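Uncharacterized protein (Bacteroides ovatus, PDB 4DQA) is of unknown function but probably binds carbohydrate, joining an E-set-type β-domain to a concanavalin A-like lectin/glucanase domain. Local coordinates at residues Y16-E21 with F131-P136; V43-S48 with V115-V120; E285-S290 with L303-A308. All coordinates share one frame; numbering follows the deposited sequence. Where two conformers were deposited one is given.

Contact 1 (Y16-E21 with F131-P136); sequences YNFSVE and FFFSKP
Tyr16 to Ser19 lies parallel to Phe131 to Ser134 and in step with it, pairing Tyr16 with Phe131 and Phe18 with Phe133. Such a parallel pairing between a strand near the N-terminus and the last strand of a domain is consistent with the immunoglobulin-like sandwich of the E-set clan. Across the pair, alternate residues of each segment supply the bonding groups. Phe132 N gives its hydrogen to Tyr16 O at 2.7 Å, while Phe132 O receives Phe18 N at 2.8 Å, the donor tilted 22° from the carbonyl plane. Phe18 O then takes Ser134 N within its carbonyl plane, and Val20 N continues the series past the regular part of its strand with a 2.9 Å bond to Ser134 O. The other edge of the 131-135 strand is used by backbone hydrogen bonds of Phe131 with Leu111 and of Phe133 with Tyr109. A water lies between the hydroxyls of Ser19 and Ser134, 2.9 Å from Ser134 OG and unusually close to Ser19 OG. Lys135 NZ bonds outside the pair, to the carbonyls of Leu100 and Leu103. On the face carrying Phe131 and Phe133, the Tyr16 and Phe131 rings run nearly parallel, 13° apart, but slid so far that they barely overlap. Phe18 stands beside Phe131 and Phe133: its CE2 meets Phe131 CD1 edge to edge at 3.8 Å, and its CD2 comes within 3.5 Å of Phe133 CE2.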
# COMPACT_ATOMS: atom_id res chain seq x y z
N TYR A 16 -6.19 -15.97 -18.01
CA TYR A 16 -5.32 -15.06 -18.77
C TYR A 16 -4.92 -13.86 -17.92
O TYR A 16 -5.72 -13.37 -17.13
CB TYR A 16 -6.05 -14.56 -20.02
CG TYR A 16 -6.20 -15.62 -21.07
CD1 TYR A 16 -7.31 -16.45 -21.08
CD2 TYR A 16 -5.22 -15.81 -22.04
CE1 TYR A 16 -7.46 -17.44 -22.05
CE2 TYR A 16 -5.35 -16.80 -23.00
CZ TYR A 16 -6.47 -17.61 -23.00
OH TYR A 16 -6.59 -18.60 -23.96
N ASN A 17 -3.70 -13.38 -18.09
CA ASN A 17 -3.16 -12.27 -17.31
C ASN A 17 -2.78 -11.09 -18.19
O ASN A 17 -2.09 -11.26 -19.19
CB ASN A 17 -1.94 -12.72 -16.51
CG ASN A 17 -2.28 -13.78 -15.48
OD1 ASN A 17 -2.63 -13.46 -14.34
ND2 ASN A 17 -2.20 -15.04 -15.88
N PHE A 18 -3.23 -9.91 -17.79
CA PHE A 18 -2.96 -8.67 -18.52
C PHE A 18 -2.42 -7.63 -17.56
O PHE A 18 -2.74 -7.66 -16.37
CB PHE A 18 -4.23 -8.13 -19.18
CG PHE A 18 -4.85 -9.06 -20.17
CD1 PHE A 18 -4.22 -9.36 -21.36
CD2 PHE A 18 -6.08 -9.64 -19.90
CE1 PHE A 18 -4.81 -10.23 -22.27
CE2 PHE A 18 -6.68 -10.49 -20.81
CZ PHE A 18 -6.04 -10.79 -21.99
N SER A 19 -1.63 -6.71 -18.08
CA SER A 19 -1.07 -5.63 -17.28
C SER A 19 -1.73 -4.34 -17.72
O SER A 19 -1.87 -4.09 -18.93
CB SER A 19 0.44 -5.55 -17.49
OG SER A 19 1.00 -4.46 -16.79
N VAL A 20 -2.18 -3.53 -16.77
CA VAL A 20 -2.75 -2.23 -17.08
C VAL A 20 -1.62 -1.20 -17.03
O VAL A 20 -1.17 -0.80 -15.96
CB VAL A 20 -3.88 -1.86 -16.11
CG1 VAL A 20 -4.45 -0.48 -16.44
CG2 VAL A 20 -4.98 -2.92 -16.18
N GLU A 21 -1.14 -0.81 -18.21
CA GLU A 21 -0.02 0.12 -18.29
C GLU A 21 -0.47 1.50 -17.86
O GLU A 21 -1.67 1.79 -17.81
CB GLU A 21 0.54 0.16 -19.72
N PHE A 131 -10.12 -13.57 -16.60
CA PHE A 131 -9.17 -12.62 -17.14
C PHE A 131 -8.71 -11.72 -16.01
O PHE A 131 -9.52 -11.06 -15.38
CB PHE A 131 -9.83 -11.82 -18.25
CG PHE A 131 -10.30 -12.69 -19.39
CD1 PHE A 131 -9.44 -13.03 -20.44
CD2 PHE A 131 -11.57 -13.23 -19.37
CE1 PHE A 131 -9.88 -13.85 -21.47
CE2 PHE A 131 -12.01 -14.05 -20.41
CZ PHE A 131 -11.15 -14.37 -21.45
N PHE A 132 -7.41 -11.72 -15.75
CA PHE A 132 -6.85 -11.01 -14.62
C PHE A 132 -6.10 -9.78 -15.10
O PHE A 132 -5.45 -9.77 -16.16
CB PHE A 132 -5.91 -11.93 -13.85
CG PHE A 132 -6.59 -13.12 -13.26
CD1 PHE A 132 -7.32 -13.00 -12.10
CD2 PHE A 132 -6.49 -14.37 -13.85
CE1 PHE A 132 -7.94 -14.09 -11.54
CE2 PHE A 132 -7.11 -15.46 -13.29
CZ PHE A 132 -7.84 -15.33 -12.13
N PHE A 133 -6.23 -8.70 -14.33
CA PHE A 133 -5.62 -7.42 -14.68
C PHE A 133 -4.88 -6.90 -13.47
O PHE A 133 -5.45 -6.76 -12.39
CB PHE A 133 -6.70 -6.43 -15.11
CG PHE A 133 -7.55 -6.92 -16.23
CD1 PHE A 133 -8.64 -7.76 -15.97
CD2 PHE A 133 -7.27 -6.58 -17.54
CE1 PHE A 133 -9.42 -8.23 -17.01
CE2 PHE A 133 -8.06 -7.06 -18.57
CZ PHE A 133 -9.12 -7.89 -18.31
N SER A 134 -3.58 -6.67 -13.63
CA SER A 134 -2.80 -6.14 -12.54
C SER A 134 -2.57 -4.65 -12.79
O SER A 134 -2.37 -4.21 -13.93
CB SER A 134 -1.47 -6.88 -12.44
OG SER A 134 -0.82 -6.94 -13.70
N LYS A 135 -2.67 -3.86 -11.73
CA LYS A 135 -2.38 -2.45 -11.86
C LYS A 135 -1.42 -2.06 -10.75
O LYS A 135 -1.82 -1.92 -9.60
CB LYS A 135 -3.62 -1.60 -11.82
CG LYS A 135 -3.34 -0.21 -12.35
CD LYS A 135 -4.59 0.63 -12.45
CE LYS A 135 -4.26 2.02 -13.00
NZ LYS A 135 -5.47 2.87 -13.11
N PRO A 136 -0.14 -1.90 -11.11
CA PRO A 136 0.94 -1.75 -10.14
C PRO A 136 0.94 -0.42 -9.41
O PRO A 136 0.76 0.64 -10.01
CB PRO A 136 2.21 -1.84 -11.00
CG PRO A 136 1.79 -1.45 -12.34
CD PRO A 136 0.37 -1.91 -12.49
O HOH W 1 1.08 -4.90 -14.37

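Contact 2 (V43-S48 with V115-V120); sequences VDVSYS and VHSSSV
The His116 side chain meets Ser46 near its base and Ser48 at its tip. Its CB lies 3.6 Å from Ser46 OG. CG stands anti to the carbonyl carbon (chi1 -51°), 4.0 Å from Ser46 OG; from there CD2 comes within 3.7 Å of Ser46 O, and CE1 passes close to Ser48 OG. At the tip, NE2 shares a 2.7 Å hydrogen bond with Ser48 OG, which approaches near the ring plane; either partner could supply the proton. Beneath this side chain the two backbones form an antiparallel hydrogen-bonded pair: His116 N donates to Ser46 O, and Ser46 N reaches His116 O from 42° above the carbonyl plane. The pairing joins strands 43-49 and 107-117 in one sheet of the BT_3987-like N-terminal domain, and its other face, bearing Val45, Tyr47 and Val115, packs on strand 27-35. There Tyr47 CE1 rests against Val115 CG2, and the phenol oxygen bonds to Ser33 OG. Toward Ser119, serine hydroxyls take over from backbone pairing. Ser117 OG donates to Asp44 O at 2.7 Å while accepting from Ser119 N, an ST turn, and from Val120 N, an ST motif. Ser119 OG in turn receives Asp44 N in a nearly straight bond of 2.9 Å.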
# COMPACT_ATOMS: atom_id res chain seq x y z
N VAL A 43 -23.36 -25.17 -33.48
CA VAL A 43 -23.65 -25.05 -32.07
C VAL A 43 -23.60 -23.57 -31.70
O VAL A 43 -22.59 -22.88 -31.92
CB VAL A 43 -22.63 -25.82 -31.22
CG1 VAL A 43 -22.70 -25.44 -29.75
CG2 VAL A 43 -22.85 -27.32 -31.41
N ASP A 44 -24.71 -23.07 -31.15
CA ASP A 44 -24.80 -21.67 -30.80
C ASP A 44 -24.41 -21.43 -29.36
O ASP A 44 -24.72 -22.23 -28.48
CB ASP A 44 -26.21 -21.17 -31.05
CG ASP A 44 -26.60 -21.25 -32.51
OD1 ASP A 44 -25.80 -20.73 -33.33
OD2 ASP A 44 -27.66 -21.84 -32.83
N VAL A 45 -23.70 -20.34 -29.13
CA VAL A 45 -23.25 -20.01 -27.77
C VAL A 45 -23.51 -18.55 -27.46
O VAL A 45 -23.81 -17.74 -28.35
CB VAL A 45 -21.75 -20.33 -27.55
CG1 VAL A 45 -21.45 -21.81 -27.79
CG2 VAL A 45 -20.85 -19.43 -28.42
N SER A 46 -23.44 -18.22 -26.19
CA SER A 46 -23.49 -16.82 -25.79
C SER A 46 -22.71 -16.63 -24.52
O SER A 46 -22.30 -17.60 -23.88
CB SER A 46 -24.93 -16.34 -25.62
OG SER A 46 -25.53 -16.91 -24.46
N TYR A 47 -22.52 -15.38 -24.15
CA TYR A 47 -21.65 -15.05 -23.03
C TYR A 47 -22.28 -14.05 -22.09
O TYR A 47 -23.14 -13.24 -22.47
CB TYR A 47 -20.32 -14.48 -23.56
CG TYR A 47 -19.60 -15.42 -24.49
CD1 TYR A 47 -18.84 -16.48 -23.99
CD2 TYR A 47 -19.67 -15.28 -25.88
CE1 TYR A 47 -18.20 -17.35 -24.82
CE2 TYR A 47 -19.01 -16.15 -26.72
CZ TYR A 47 -18.28 -17.19 -26.18
OH TYR A 47 -17.62 -18.06 -27.03
N SER A 48 -21.81 -14.08 -20.86
CA SER A 48 -22.22 -13.08 -19.88
C SER A 48 -21.12 -12.91 -18.85
O SER A 48 -20.24 -13.76 -18.72
CB SER A 48 -23.49 -13.50 -19.17
OG SER A 48 -23.27 -14.69 -18.41
N VAL A 115 -19.77 -18.85 -20.28
CA VAL A 115 -20.33 -19.26 -21.56
C VAL A 115 -21.62 -20.05 -21.32
O VAL A 115 -21.75 -20.81 -20.34
CB VAL A 115 -19.31 -20.05 -22.44
CG1 VAL A 115 -18.90 -21.36 -21.76
CG2 VAL A 115 -19.88 -20.33 -23.83
N HIS A 116 -22.57 -19.88 -22.24
CA HIS A 116 -23.87 -20.51 -22.24
C HIS A 116 -24.07 -21.11 -23.64
O HIS A 116 -23.42 -20.69 -24.61
CB HIS A 116 -24.98 -19.48 -22.03
CG HIS A 116 -24.79 -18.57 -20.87
ND1 HIS A 116 -25.12 -18.92 -19.58
CD2 HIS A 116 -24.30 -17.31 -20.80
CE1 HIS A 116 -24.82 -17.92 -18.77
NE2 HIS A 116 -24.35 -16.92 -19.49
N SER A 117 -25.01 -22.04 -23.78
CA SER A 117 -25.37 -22.52 -25.09
C SER A 117 -26.84 -22.86 -25.16
O SER A 117 -27.38 -23.47 -24.24
CB SER A 117 -24.56 -23.78 -25.47
OG SER A 117 -24.92 -24.27 -26.76
N SER A 118 -27.48 -22.45 -26.24
CA SER A 118 -28.86 -22.83 -26.48
C SER A 118 -28.95 -24.15 -27.25
O SER A 118 -30.05 -24.66 -27.50
CB SER A 118 -29.59 -21.72 -27.23
OG SER A 118 -28.98 -21.45 -28.50
N SER A 119 -27.81 -24.71 -27.63
CA SER A 119 -27.74 -25.92 -28.46
C SER A 119 -27.38 -27.15 -27.66
O SER A 119 -27.95 -28.24 -27.88
CB SER A 119 -26.67 -25.76 -29.55
OG SER A 119 -27.01 -24.77 -30.50
N VAL A 120 -26.37 -27.02 -26.80
CA VAL A 120 -25.88 -28.13 -26.00
C VAL A 120 -25.62 -27.68 -24.57
O VAL A 120 -25.81 -26.51 -24.24
CB VAL A 120 -24.59 -28.71 -26.58
CG1 VAL A 120 -24.81 -29.23 -27.99
CG2 VAL A 120 -23.49 -27.66 -26.59
O HOH W 2 -29.87 -23.03 -30.61

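Contact 3 (E285-S290 with L303-A308); sequences EVRVWS and LGVDPA
Leu303 meets Glu285 through its backbone: Leu303 O lies 3.5 Å from Glu285 CD, while the leucine side chain starts away from the strand and packs on Leu137. Gly304 follows, its CA 3.4 Å from Glu285 OE1 and its N at the edge of the Arg287 guanidinium. Gly304 N and Arg287 NH2 are both donors, so their closeness is packing and not a bond. Arg287 NH2 instead gives a 2.7 Å salt-bridging hydrogen bond to Glu285 OE1, nearly straight at 169°, on the anti lone pair of that oxygen, and a further bond to Asn301 O. At Val305 the loop turns apolar toward the strand. Two conformers were deposited for this residue; in the one described, CG1 lies over one face of the guanidinium, 3.8 Å from Arg287 NE, and CG2 meets the edge of the Trp289 indole tip to tip, 3.9 Å from CH2; these contacts are claimed for that conformer only. Asp306 points away, and its OD1 accepts Ala308 N, an Asx turn. The contact thus seats the loop following helix 295-300 on strand 282-289 of the concanavalin A-like domain. Tyr315 OH links the two segments indirectly, bonding both Glu285 OE1 and Val305 N. Glu285 also pairs with Lys317, and Glu166 OE2 serves both Arg287 NH1 and Trp289 NE1. This chemistry suggests that the buried charges of Glu285 and Arg287 are offset mainly by each other and by Lys317 and Glu166, segment 303-308 adding van der Waals contact, with the Asn301 carbonyl just before it taking a hydrogen bond from Arg287 NH2.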
# COMPACT_ATOMS: atom_id res chain seq x y z
N GLU A 285 5.10 8.22 3.00
CA GLU A 285 4.19 7.31 3.72
C GLU A 285 4.44 7.32 5.22
O GLU A 285 4.56 6.26 5.88
CB GLU A 285 4.27 5.89 3.16
CG GLU A 285 3.84 5.77 1.74
CD GLU A 285 2.38 6.11 1.55
OE1 GLU A 285 1.53 5.49 2.24
OE2 GLU A 285 2.06 7.04 0.77
N VAL A 286 4.47 8.52 5.76
CA VAL A 286 4.68 8.75 7.20
C VAL A 286 3.36 8.62 7.94
O VAL A 286 2.38 9.29 7.58
CB VAL A 286 5.24 10.15 7.43
CG1 VAL A 286 5.39 10.46 8.90
CG2 VAL A 286 6.57 10.33 6.70
N ARG A 287 3.30 7.74 8.93
CA ARG A 287 2.04 7.47 9.64
C ARG A 287 2.22 7.33 11.12
O ARG A 287 3.22 6.81 11.59
CB ARG A 287 1.39 6.19 9.12
CG ARG A 287 1.34 6.08 7.60
CD ARG A 287 0.73 4.74 7.18
NE ARG A 287 0.96 4.53 5.74
CZ ARG A 287 1.24 3.38 5.19
NH1 ARG A 287 1.32 2.27 5.92
NH2 ARG A 287 1.43 3.31 3.88
N VAL A 288 1.18 7.71 11.85
CA VAL A 288 1.08 7.39 13.27
C VAL A 288 -0.26 6.71 13.46
O VAL A 288 -1.28 7.20 12.97
CB VAL A 288 1.11 8.62 14.16
CG1 VAL A 288 0.93 8.21 15.63
CG2 VAL A 288 2.42 9.37 14.02
N TRP A 289 -0.26 5.58 14.17
CA TRP A 289 -1.49 4.85 14.47
C TRP A 289 -1.67 4.78 15.97
O TRP A 289 -0.71 4.71 16.73
CB TRP A 289 -1.40 3.40 13.98
CG TRP A 289 -1.15 3.20 12.53
CD1 TRP A 289 0.05 3.29 11.88
CD2 TRP A 289 -2.11 2.80 11.54
NE1 TRP A 289 -0.11 3.00 10.54
CE2 TRP A 289 -1.43 2.68 10.32
CE3 TRP A 289 -3.50 2.55 11.56
CZ2 TRP A 289 -2.07 2.33 9.13
CZ3 TRP A 289 -4.13 2.20 10.38
CH2 TRP A 289 -3.42 2.09 9.18
N SER A 290 -2.94 4.73 16.39
CA SER A 290 -3.28 4.52 17.79
C SER A 290 -3.51 3.03 18.14
O SER A 290 -4.23 2.70 19.10
CB SER A 290 -4.52 5.33 18.13
OG SER A 290 -5.60 4.95 17.30
N LEU A 303 3.49 0.68 1.07
CA LEU A 303 3.39 1.70 0.01
C LEU A 303 2.14 2.54 0.02
O LEU A 303 2.03 3.52 -0.72
CB LEU A 303 3.51 1.06 -1.37
CG LEU A 303 4.77 0.24 -1.64
CD1 LEU A 303 4.69 -0.35 -3.03
CD2 LEU A 303 6.03 1.06 -1.45
N GLY A 304 1.15 2.16 0.82
CA GLY A 304 -0.10 2.90 0.83
C GLY A 304 -1.15 2.28 1.72
O GLY A 304 -1.21 1.06 1.87
N VAL A 305 -1.98 3.14 2.31
CA VAL A 305 -3.13 2.68 3.08
C VAL A 305 -4.29 3.65 2.83
O VAL A 305 -4.08 4.77 2.39
CB VAL A 305 -2.75 2.52 4.59
CG1 VAL A 305 -2.77 3.87 5.33
CG2 VAL A 305 -3.66 1.53 5.28
N ASP A 306 -5.52 3.21 3.13
CA ASP A 306 -6.67 4.08 2.98
C ASP A 306 -6.58 5.15 4.06
O ASP A 306 -6.48 4.84 5.25
CB ASP A 306 -7.92 3.23 3.20
CG ASP A 306 -9.22 3.98 2.95
OD1 ASP A 306 -9.25 5.23 2.93
OD2 ASP A 306 -10.25 3.27 2.78
N PRO A 307 -6.63 6.43 3.66
CA PRO A 307 -6.55 7.46 4.70
C PRO A 307 -7.75 7.54 5.63
O PRO A 307 -7.65 8.21 6.66
CB PRO A 307 -6.43 8.76 3.91
CG PRO A 307 -6.89 8.45 2.55
CD PRO A 307 -6.70 6.99 2.31
N ALA A 308 -8.83 6.85 5.28
CA ALA A 308 -10.01 6.73 6.13
C ALA A 308 -9.88 5.67 7.22
O ALA A 308 -10.81 5.48 8.02
CB ALA A 308 -11.23 6.44 5.25

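Overall arrangement
The three contacts illustrate how closures at very different sequence separations build a two-domain chain. Contact 2 is nested within the loop closed by contact 1, and both belong to one sheet of the N-terminal domain, where strands 107-117 and 128-135 are neighbours; their centres are 27 Å apart, with nearest atoms about 8 Å apart. Contact 3 opens only after both have closed and lies in the lectin-like domain. Contact 1 sits at the end of its domain nearer to it, centres 26 Å apart and nearest atoms about 7 Å, whereas contacts 2 and 3 are 48 Å apart between centres. No carbohydrate site is established from which to measure any of them.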